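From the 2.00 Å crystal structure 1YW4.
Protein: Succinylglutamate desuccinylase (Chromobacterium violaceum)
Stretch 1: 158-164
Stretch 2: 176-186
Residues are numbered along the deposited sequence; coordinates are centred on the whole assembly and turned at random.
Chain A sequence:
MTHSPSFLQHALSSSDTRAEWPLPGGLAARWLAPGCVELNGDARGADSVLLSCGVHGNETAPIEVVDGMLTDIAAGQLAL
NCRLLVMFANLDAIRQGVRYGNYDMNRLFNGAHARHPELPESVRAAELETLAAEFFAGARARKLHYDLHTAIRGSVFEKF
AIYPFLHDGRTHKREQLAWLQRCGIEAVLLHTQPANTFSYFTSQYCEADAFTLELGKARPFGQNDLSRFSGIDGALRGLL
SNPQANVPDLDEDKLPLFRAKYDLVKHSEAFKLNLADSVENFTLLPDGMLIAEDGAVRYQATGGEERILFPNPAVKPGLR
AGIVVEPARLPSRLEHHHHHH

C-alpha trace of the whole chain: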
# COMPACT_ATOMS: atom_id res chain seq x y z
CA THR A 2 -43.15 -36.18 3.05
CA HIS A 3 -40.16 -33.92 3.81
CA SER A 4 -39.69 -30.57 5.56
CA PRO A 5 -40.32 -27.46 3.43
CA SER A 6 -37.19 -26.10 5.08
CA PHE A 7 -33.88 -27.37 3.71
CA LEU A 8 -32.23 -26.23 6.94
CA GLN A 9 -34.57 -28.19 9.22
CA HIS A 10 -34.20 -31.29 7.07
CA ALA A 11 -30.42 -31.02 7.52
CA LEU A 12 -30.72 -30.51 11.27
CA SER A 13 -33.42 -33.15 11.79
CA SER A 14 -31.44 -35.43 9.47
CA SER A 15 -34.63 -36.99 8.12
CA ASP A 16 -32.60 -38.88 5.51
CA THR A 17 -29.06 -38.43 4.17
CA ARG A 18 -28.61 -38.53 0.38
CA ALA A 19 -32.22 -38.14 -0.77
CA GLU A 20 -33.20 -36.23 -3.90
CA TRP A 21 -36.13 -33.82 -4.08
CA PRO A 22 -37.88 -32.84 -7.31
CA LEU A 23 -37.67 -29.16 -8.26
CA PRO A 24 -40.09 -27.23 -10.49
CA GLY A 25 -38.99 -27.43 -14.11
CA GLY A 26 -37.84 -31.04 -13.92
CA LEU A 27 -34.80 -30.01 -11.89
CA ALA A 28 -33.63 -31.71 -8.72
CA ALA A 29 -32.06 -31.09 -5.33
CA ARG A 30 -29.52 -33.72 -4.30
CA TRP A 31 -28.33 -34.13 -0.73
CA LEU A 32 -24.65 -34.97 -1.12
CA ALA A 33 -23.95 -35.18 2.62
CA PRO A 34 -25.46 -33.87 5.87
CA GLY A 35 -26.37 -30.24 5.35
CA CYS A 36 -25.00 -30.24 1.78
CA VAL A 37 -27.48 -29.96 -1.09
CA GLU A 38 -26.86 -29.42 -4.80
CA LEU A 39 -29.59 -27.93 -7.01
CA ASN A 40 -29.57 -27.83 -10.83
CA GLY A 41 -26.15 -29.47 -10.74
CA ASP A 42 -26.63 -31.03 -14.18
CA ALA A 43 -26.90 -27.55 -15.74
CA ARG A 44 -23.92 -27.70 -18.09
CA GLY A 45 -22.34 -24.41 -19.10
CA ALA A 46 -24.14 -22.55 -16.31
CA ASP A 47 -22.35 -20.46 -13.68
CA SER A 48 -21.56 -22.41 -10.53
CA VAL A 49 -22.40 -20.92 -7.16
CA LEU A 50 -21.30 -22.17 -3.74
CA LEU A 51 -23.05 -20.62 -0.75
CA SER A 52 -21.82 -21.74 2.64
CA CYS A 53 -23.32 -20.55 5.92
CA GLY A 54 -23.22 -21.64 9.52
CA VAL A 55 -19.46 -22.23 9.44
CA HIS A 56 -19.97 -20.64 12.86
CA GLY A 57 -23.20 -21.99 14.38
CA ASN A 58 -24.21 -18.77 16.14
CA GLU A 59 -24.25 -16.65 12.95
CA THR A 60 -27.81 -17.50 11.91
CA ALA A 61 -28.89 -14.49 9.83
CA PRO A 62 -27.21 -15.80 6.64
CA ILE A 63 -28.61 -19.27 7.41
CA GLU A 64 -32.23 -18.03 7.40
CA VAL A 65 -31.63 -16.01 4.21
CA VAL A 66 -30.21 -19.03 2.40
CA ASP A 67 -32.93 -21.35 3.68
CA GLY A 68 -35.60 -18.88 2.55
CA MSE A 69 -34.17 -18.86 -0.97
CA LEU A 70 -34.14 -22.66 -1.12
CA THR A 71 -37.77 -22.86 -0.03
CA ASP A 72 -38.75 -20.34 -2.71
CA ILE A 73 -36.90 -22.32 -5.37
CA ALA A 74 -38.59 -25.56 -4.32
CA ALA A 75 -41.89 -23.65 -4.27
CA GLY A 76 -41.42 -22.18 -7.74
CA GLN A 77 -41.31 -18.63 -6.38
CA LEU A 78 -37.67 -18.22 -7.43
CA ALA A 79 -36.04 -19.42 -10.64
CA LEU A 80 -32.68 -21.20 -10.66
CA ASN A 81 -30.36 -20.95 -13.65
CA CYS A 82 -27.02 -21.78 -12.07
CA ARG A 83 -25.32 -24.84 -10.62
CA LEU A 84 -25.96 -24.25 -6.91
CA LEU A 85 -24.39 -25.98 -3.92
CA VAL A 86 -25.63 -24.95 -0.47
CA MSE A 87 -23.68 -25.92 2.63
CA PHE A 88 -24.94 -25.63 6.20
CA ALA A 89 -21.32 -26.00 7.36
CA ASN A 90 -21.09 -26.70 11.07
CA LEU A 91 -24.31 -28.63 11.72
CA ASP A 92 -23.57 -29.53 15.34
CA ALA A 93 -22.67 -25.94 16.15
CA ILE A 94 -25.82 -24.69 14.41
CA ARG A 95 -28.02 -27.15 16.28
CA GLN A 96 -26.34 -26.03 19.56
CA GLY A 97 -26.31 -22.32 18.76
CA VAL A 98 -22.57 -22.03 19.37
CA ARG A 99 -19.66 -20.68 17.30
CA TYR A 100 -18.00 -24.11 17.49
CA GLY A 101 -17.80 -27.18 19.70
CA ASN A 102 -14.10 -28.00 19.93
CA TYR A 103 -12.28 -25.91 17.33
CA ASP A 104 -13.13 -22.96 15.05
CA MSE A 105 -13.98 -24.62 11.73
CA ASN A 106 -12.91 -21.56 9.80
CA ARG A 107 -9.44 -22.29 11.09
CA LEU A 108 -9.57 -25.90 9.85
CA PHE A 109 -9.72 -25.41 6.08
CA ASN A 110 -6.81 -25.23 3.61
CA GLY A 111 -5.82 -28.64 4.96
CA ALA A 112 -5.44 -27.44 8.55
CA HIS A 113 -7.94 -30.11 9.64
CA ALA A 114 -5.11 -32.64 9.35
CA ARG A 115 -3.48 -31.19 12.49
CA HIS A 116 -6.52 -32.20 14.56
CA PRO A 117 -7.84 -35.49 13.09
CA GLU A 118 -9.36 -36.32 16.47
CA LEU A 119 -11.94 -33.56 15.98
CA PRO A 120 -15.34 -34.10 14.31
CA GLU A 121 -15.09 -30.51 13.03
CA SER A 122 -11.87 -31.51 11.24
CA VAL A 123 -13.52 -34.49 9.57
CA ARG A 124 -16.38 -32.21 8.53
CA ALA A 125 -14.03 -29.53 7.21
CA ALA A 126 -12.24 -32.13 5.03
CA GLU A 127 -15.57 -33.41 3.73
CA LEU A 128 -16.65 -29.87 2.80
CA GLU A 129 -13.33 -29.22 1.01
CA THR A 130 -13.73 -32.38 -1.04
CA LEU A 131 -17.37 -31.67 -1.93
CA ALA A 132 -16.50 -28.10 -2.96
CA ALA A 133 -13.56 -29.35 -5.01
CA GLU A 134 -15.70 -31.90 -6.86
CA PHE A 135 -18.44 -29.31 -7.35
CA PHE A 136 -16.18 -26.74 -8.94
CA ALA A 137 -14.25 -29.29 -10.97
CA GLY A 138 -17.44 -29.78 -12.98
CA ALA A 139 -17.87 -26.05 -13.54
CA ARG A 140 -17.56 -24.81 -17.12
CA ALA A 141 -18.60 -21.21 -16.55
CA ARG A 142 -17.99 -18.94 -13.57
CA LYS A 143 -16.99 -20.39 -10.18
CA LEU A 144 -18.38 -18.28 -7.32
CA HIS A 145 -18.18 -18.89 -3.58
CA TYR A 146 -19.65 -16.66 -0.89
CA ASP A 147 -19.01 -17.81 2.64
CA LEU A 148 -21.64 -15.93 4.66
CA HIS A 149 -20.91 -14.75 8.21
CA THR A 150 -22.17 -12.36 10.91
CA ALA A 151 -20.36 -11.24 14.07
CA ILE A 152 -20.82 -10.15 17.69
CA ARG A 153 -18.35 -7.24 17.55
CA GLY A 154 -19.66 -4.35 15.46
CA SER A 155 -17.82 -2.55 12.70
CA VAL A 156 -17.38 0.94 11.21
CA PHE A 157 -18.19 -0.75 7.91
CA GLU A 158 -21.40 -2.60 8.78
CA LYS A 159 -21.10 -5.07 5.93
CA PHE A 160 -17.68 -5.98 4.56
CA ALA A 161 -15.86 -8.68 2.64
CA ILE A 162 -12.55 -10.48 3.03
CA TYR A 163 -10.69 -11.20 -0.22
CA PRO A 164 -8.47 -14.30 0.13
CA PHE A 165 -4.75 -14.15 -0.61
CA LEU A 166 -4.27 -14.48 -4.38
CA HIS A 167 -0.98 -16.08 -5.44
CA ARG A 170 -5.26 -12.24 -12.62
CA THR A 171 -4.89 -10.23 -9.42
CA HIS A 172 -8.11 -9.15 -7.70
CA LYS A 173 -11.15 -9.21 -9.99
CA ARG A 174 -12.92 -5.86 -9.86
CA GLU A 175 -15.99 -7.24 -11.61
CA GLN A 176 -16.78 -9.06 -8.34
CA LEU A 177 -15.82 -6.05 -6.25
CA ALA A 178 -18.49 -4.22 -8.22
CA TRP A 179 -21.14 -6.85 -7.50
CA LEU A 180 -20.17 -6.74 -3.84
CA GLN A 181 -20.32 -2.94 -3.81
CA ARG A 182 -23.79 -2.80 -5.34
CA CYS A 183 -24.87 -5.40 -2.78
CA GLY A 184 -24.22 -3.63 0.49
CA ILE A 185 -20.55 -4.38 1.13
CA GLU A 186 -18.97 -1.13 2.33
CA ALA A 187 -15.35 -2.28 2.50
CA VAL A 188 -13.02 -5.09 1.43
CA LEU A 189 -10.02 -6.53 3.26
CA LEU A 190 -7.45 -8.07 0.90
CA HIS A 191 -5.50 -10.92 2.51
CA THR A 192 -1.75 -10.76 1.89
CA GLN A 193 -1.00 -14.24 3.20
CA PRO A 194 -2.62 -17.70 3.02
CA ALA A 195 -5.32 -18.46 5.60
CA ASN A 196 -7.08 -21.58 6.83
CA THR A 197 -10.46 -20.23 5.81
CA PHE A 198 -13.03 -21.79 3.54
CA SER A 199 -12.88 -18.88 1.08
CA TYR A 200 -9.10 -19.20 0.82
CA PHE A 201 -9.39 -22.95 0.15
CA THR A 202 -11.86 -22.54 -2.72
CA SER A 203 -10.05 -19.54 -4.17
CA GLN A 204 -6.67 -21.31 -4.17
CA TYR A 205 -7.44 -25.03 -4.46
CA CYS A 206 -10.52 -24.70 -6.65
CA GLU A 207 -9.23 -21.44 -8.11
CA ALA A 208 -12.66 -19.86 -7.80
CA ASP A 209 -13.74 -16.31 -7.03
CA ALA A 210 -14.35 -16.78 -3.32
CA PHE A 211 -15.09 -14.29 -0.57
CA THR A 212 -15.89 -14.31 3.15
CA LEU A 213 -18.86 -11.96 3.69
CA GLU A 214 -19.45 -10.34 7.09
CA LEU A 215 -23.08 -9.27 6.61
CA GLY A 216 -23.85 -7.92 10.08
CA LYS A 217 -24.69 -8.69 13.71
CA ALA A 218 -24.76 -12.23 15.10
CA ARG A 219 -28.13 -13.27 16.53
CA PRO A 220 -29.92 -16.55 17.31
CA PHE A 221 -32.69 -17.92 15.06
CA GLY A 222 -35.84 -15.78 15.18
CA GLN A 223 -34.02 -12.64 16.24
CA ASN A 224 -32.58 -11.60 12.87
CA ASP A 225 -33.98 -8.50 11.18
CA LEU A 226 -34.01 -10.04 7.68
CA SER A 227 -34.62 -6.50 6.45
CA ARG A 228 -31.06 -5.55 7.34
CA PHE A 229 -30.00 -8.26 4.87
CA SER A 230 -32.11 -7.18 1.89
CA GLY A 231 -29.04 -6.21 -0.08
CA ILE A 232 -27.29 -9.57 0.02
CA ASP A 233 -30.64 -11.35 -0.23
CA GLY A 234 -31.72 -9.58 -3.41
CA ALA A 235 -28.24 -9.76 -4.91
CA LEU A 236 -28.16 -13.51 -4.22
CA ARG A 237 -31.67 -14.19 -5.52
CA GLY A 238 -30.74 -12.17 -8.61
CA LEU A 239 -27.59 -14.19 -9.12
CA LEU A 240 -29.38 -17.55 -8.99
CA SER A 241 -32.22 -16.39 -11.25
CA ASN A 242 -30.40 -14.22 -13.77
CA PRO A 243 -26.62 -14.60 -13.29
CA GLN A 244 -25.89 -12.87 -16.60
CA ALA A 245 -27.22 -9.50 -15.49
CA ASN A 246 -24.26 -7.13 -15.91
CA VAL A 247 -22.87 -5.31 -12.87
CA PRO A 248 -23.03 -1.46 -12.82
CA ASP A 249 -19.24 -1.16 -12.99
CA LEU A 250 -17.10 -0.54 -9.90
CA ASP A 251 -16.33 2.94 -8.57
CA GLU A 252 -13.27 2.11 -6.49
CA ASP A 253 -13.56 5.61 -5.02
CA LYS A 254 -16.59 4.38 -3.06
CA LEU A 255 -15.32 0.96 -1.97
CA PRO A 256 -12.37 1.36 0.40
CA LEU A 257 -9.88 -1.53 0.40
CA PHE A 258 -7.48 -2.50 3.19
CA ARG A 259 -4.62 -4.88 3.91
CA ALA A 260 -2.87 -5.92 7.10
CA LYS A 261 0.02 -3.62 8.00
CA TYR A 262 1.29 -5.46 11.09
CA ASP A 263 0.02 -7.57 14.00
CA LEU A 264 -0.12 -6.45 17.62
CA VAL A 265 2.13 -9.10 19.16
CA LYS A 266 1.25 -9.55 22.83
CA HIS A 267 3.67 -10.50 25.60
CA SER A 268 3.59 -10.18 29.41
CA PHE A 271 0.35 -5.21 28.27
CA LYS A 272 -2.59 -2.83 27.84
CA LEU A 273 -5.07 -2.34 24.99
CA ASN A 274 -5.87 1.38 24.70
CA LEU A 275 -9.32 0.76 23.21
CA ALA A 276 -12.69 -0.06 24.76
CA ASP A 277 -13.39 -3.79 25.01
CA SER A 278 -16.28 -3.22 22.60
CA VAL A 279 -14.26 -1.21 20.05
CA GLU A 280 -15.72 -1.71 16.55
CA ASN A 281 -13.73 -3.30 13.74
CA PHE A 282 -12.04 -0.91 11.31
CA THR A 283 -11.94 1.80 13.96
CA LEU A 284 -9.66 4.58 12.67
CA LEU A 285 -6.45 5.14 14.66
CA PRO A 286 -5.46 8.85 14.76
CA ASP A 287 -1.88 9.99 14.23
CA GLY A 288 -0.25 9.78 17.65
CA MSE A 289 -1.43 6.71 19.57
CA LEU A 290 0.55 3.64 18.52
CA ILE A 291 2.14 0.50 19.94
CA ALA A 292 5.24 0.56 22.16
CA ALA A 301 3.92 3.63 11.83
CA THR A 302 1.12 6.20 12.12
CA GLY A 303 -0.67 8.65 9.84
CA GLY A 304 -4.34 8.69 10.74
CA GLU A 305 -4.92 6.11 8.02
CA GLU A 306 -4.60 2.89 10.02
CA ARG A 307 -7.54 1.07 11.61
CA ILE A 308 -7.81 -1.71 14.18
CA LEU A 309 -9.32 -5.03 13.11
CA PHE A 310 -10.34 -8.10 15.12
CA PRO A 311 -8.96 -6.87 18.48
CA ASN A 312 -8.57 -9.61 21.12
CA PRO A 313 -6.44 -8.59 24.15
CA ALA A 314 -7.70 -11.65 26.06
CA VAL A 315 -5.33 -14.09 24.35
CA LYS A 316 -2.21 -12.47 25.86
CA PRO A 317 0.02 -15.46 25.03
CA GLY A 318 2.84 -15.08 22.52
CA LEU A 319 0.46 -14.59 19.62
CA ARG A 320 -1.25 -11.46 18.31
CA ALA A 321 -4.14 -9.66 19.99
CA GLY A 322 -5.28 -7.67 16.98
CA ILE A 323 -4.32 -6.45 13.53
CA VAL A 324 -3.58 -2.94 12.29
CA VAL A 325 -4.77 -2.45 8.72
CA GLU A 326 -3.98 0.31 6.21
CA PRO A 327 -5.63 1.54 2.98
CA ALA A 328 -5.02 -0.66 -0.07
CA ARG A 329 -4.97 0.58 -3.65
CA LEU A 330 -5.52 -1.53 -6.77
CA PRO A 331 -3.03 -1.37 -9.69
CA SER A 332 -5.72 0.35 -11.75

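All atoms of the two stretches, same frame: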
# COMPACT_ATOMS: atom_id res chain seq x y z
N GLU A 158 -20.36 -1.62 8.49
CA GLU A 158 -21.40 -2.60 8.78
C GLU A 158 -21.19 -3.93 8.06
O GLU A 158 -20.96 -4.96 8.68
CB GLU A 158 -22.77 -2.03 8.39
CG GLU A 158 -23.75 -1.86 9.54
CD GLU A 158 -24.42 -3.16 9.93
OE1 GLU A 158 -25.14 -3.73 9.08
OE2 GLU A 158 -24.23 -3.61 11.08
N LYS A 159 -21.27 -3.88 6.74
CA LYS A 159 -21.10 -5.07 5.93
C LYS A 159 -19.79 -4.98 5.15
O LYS A 159 -19.55 -3.99 4.46
CB LYS A 159 -22.29 -5.20 4.99
CG LYS A 159 -23.62 -5.31 5.73
CD LYS A 159 -24.80 -5.15 4.80
CE LYS A 159 -24.83 -3.76 4.19
NZ LYS A 159 -25.93 -3.61 3.19
N PHE A 160 -18.94 -5.99 5.29
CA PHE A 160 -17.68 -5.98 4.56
C PHE A 160 -17.27 -7.37 4.11
O PHE A 160 -17.80 -8.38 4.57
CB PHE A 160 -16.58 -5.31 5.40
CG PHE A 160 -16.14 -6.09 6.61
CD1 PHE A 160 -15.09 -7.00 6.52
CD2 PHE A 160 -16.77 -5.90 7.85
CE1 PHE A 160 -14.68 -7.72 7.65
CE2 PHE A 160 -16.36 -6.62 8.97
CZ PHE A 160 -15.32 -7.53 8.87
N ALA A 161 -16.33 -7.42 3.17
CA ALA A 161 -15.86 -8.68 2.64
C ALA A 161 -14.37 -8.86 2.86
O ALA A 161 -13.63 -7.90 3.01
CB ALA A 161 -16.18 -8.78 1.16
N ILE A 162 -13.95 -10.12 2.88
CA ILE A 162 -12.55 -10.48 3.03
C ILE A 162 -12.17 -11.17 1.73
O ILE A 162 -12.80 -12.16 1.35
CB ILE A 162 -12.33 -11.49 4.17
CG1 ILE A 162 -13.02 -10.99 5.46
CG2 ILE A 162 -10.85 -11.71 4.38
CD1 ILE A 162 -12.53 -9.65 5.95
N TYR A 163 -11.16 -10.64 1.05
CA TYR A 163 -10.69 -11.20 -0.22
C TYR A 163 -9.47 -12.06 0.08
O TYR A 163 -8.42 -11.55 0.50
CB TYR A 163 -10.33 -10.07 -1.19
CG TYR A 163 -10.50 -10.39 -2.66
CD1 TYR A 163 -11.02 -9.43 -3.54
CD2 TYR A 163 -10.13 -11.63 -3.20
CE1 TYR A 163 -11.17 -9.69 -4.90
CE2 TYR A 163 -10.27 -11.90 -4.56
CZ TYR A 163 -10.79 -10.92 -5.41
OH TYR A 163 -10.93 -11.17 -6.75
N PRO A 164 -9.58 -13.38 -0.12
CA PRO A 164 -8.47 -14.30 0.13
C PRO A 164 -7.18 -13.95 -0.59
O PRO A 164 -7.19 -13.29 -1.64
CB PRO A 164 -9.04 -15.65 -0.31
CG PRO A 164 -10.04 -15.27 -1.36
CD PRO A 164 -10.71 -14.08 -0.73
N GLN A 176 -16.13 -8.54 -9.54
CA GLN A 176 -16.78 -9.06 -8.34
C GLN A 176 -16.84 -7.98 -7.27
O GLN A 176 -17.80 -7.93 -6.49
CB GLN A 176 -16.02 -10.29 -7.82
CG GLN A 176 -16.41 -11.57 -8.54
CD GLN A 176 -17.86 -11.95 -8.28
OE1 GLN A 176 -18.26 -12.20 -7.14
NE2 GLN A 176 -18.66 -11.99 -9.34
N LEU A 177 -15.83 -7.13 -7.22
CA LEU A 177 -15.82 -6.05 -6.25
C LEU A 177 -17.01 -5.15 -6.54
O LEU A 177 -17.62 -4.59 -5.63
CB LEU A 177 -14.52 -5.24 -6.36
CG LEU A 177 -13.28 -5.92 -5.80
CD1 LEU A 177 -12.04 -5.06 -6.06
CD2 LEU A 177 -13.47 -6.15 -4.31
N ALA A 178 -17.36 -5.04 -7.82
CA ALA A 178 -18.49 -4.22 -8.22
C ALA A 178 -19.78 -4.84 -7.70
O ALA A 178 -20.60 -4.16 -7.08
CB ALA A 178 -18.53 -4.11 -9.74
N TRP A 179 -19.95 -6.13 -7.95
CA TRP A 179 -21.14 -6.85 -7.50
C TRP A 179 -21.29 -6.74 -5.99
O TRP A 179 -22.40 -6.58 -5.47
CB TRP A 179 -21.04 -8.33 -7.87
CG TRP A 179 -22.28 -9.11 -7.59
CD1 TRP A 179 -23.38 -9.19 -8.40
CD2 TRP A 179 -22.55 -9.94 -6.46
NE1 TRP A 179 -24.31 -10.04 -7.84
CE2 TRP A 179 -23.83 -10.51 -6.65
CE3 TRP A 179 -21.83 -10.26 -5.30
CZ2 TRP A 179 -24.40 -11.39 -5.72
CZ3 TRP A 179 -22.40 -11.13 -4.38
CH2 TRP A 179 -23.68 -11.69 -4.59
N LEU A 180 -20.17 -6.85 -5.29
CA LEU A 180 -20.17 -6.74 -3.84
C LEU A 180 -20.59 -5.34 -3.43
O LEU A 180 -21.43 -5.16 -2.54
CB LEU A 180 -18.78 -7.06 -3.28
CG LEU A 180 -18.31 -8.50 -3.46
CD1 LEU A 180 -16.86 -8.64 -3.02
CD2 LEU A 180 -19.21 -9.43 -2.64
N GLN A 181 -20.01 -4.34 -4.10
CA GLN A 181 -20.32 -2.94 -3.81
C GLN A 181 -21.82 -2.71 -3.94
O GLN A 181 -22.48 -2.28 -2.98
CB GLN A 181 -19.58 -2.02 -4.77
CG GLN A 181 -19.67 -0.55 -4.40
CD GLN A 181 -19.05 0.35 -5.45
OE1 GLN A 181 -18.66 1.49 -5.16
NE2 GLN A 181 -18.96 -0.14 -6.68
N ARG A 182 -22.36 -2.98 -5.12
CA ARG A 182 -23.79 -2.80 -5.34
C ARG A 182 -24.53 -4.01 -4.76
O ARG A 182 -25.31 -4.67 -5.44
CB ARG A 182 -24.10 -2.65 -6.83
CG ARG A 182 -23.93 -1.23 -7.37
CD ARG A 182 -22.47 -0.81 -7.46
NE ARG A 182 -22.29 0.64 -7.48
CZ ARG A 182 -22.79 1.46 -8.40
NH1 ARG A 182 -23.52 0.98 -9.41
NH2 ARG A 182 -22.57 2.77 -8.33
N CYS A 183 -24.25 -4.28 -3.49
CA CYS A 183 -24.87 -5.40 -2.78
C CYS A 183 -25.00 -5.03 -1.31
O CYS A 183 -25.82 -5.60 -0.58
CB CYS A 183 -23.99 -6.64 -2.93
SG CYS A 183 -24.40 -7.98 -1.81
N GLY A 184 -24.19 -4.07 -0.89
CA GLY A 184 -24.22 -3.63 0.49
C GLY A 184 -22.84 -3.58 1.12
O GLY A 184 -22.62 -2.84 2.08
N ILE A 185 -21.90 -4.37 0.59
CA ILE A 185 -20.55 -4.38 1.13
C ILE A 185 -20.02 -2.95 1.10
O ILE A 185 -20.10 -2.28 0.07
CB ILE A 185 -19.62 -5.28 0.28
CG1 ILE A 185 -20.22 -6.68 0.17
CG2 ILE A 185 -18.25 -5.35 0.93
CD1 ILE A 185 -20.48 -7.35 1.51
N GLU A 186 -19.48 -2.49 2.22
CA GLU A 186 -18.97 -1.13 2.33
C GLU A 186 -17.45 -1.06 2.39
O GLU A 186 -16.88 0.03 2.40
CB GLU A 186 -19.57 -0.47 3.58
CG GLU A 186 -21.08 -0.63 3.71
CD GLU A 186 -21.62 -0.06 5.01
OE1 GLU A 186 -22.80 -0.32 5.32
OE2 GLU A 186 -20.87 0.63 5.73

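A single backbone hydrogen bond and a run of small apolar contacts fasten the strand of stretch 1 to the end of a helix and the turn that follows it. The helix runs through Gln-181, and Arg-182 is the first residue to leave helical angles; the chain then folds back so that Ile-185 N donates to Leu-180 O (3.3 Å) and Ile-185 comes to lie beside Phe-160, their CA atoms 4.7 Å apart. Here Glu-186 N donates to Lys-159 O at 2.7 Å and a nearly straight 170°, while Ile-185 CA approaches the same Lys-159 O at 3.5 Å in a CA-H...O contact.

Alternation along the strand sends Ala-161 and Tyr-163 toward the second stretch and Phe-160 away from it. Ala-161 CB sits 4.0 Å from Ile-185 CG2 and 4.2 Å from Leu-180 CD1, so that its methyl group packs against both apolar side chains. Farther along, Leu-177 CD2 meets the edge of the Tyr-163 ring, 4.2 Å from Tyr-163 CD1.

At the other end, the Lys-159 side chain, bent at chi1 and chi3 (both m), reaches along to Gly-184, with Lys-159 CE 3.2 Å from Gly-184 O. Gly-184 has phi 131°, and an ideal CB there would fall 2.3 Å from Lys-159 NZ and also crowd the preceding carbonyl oxygen, so glycine suits both the backbone and the contact.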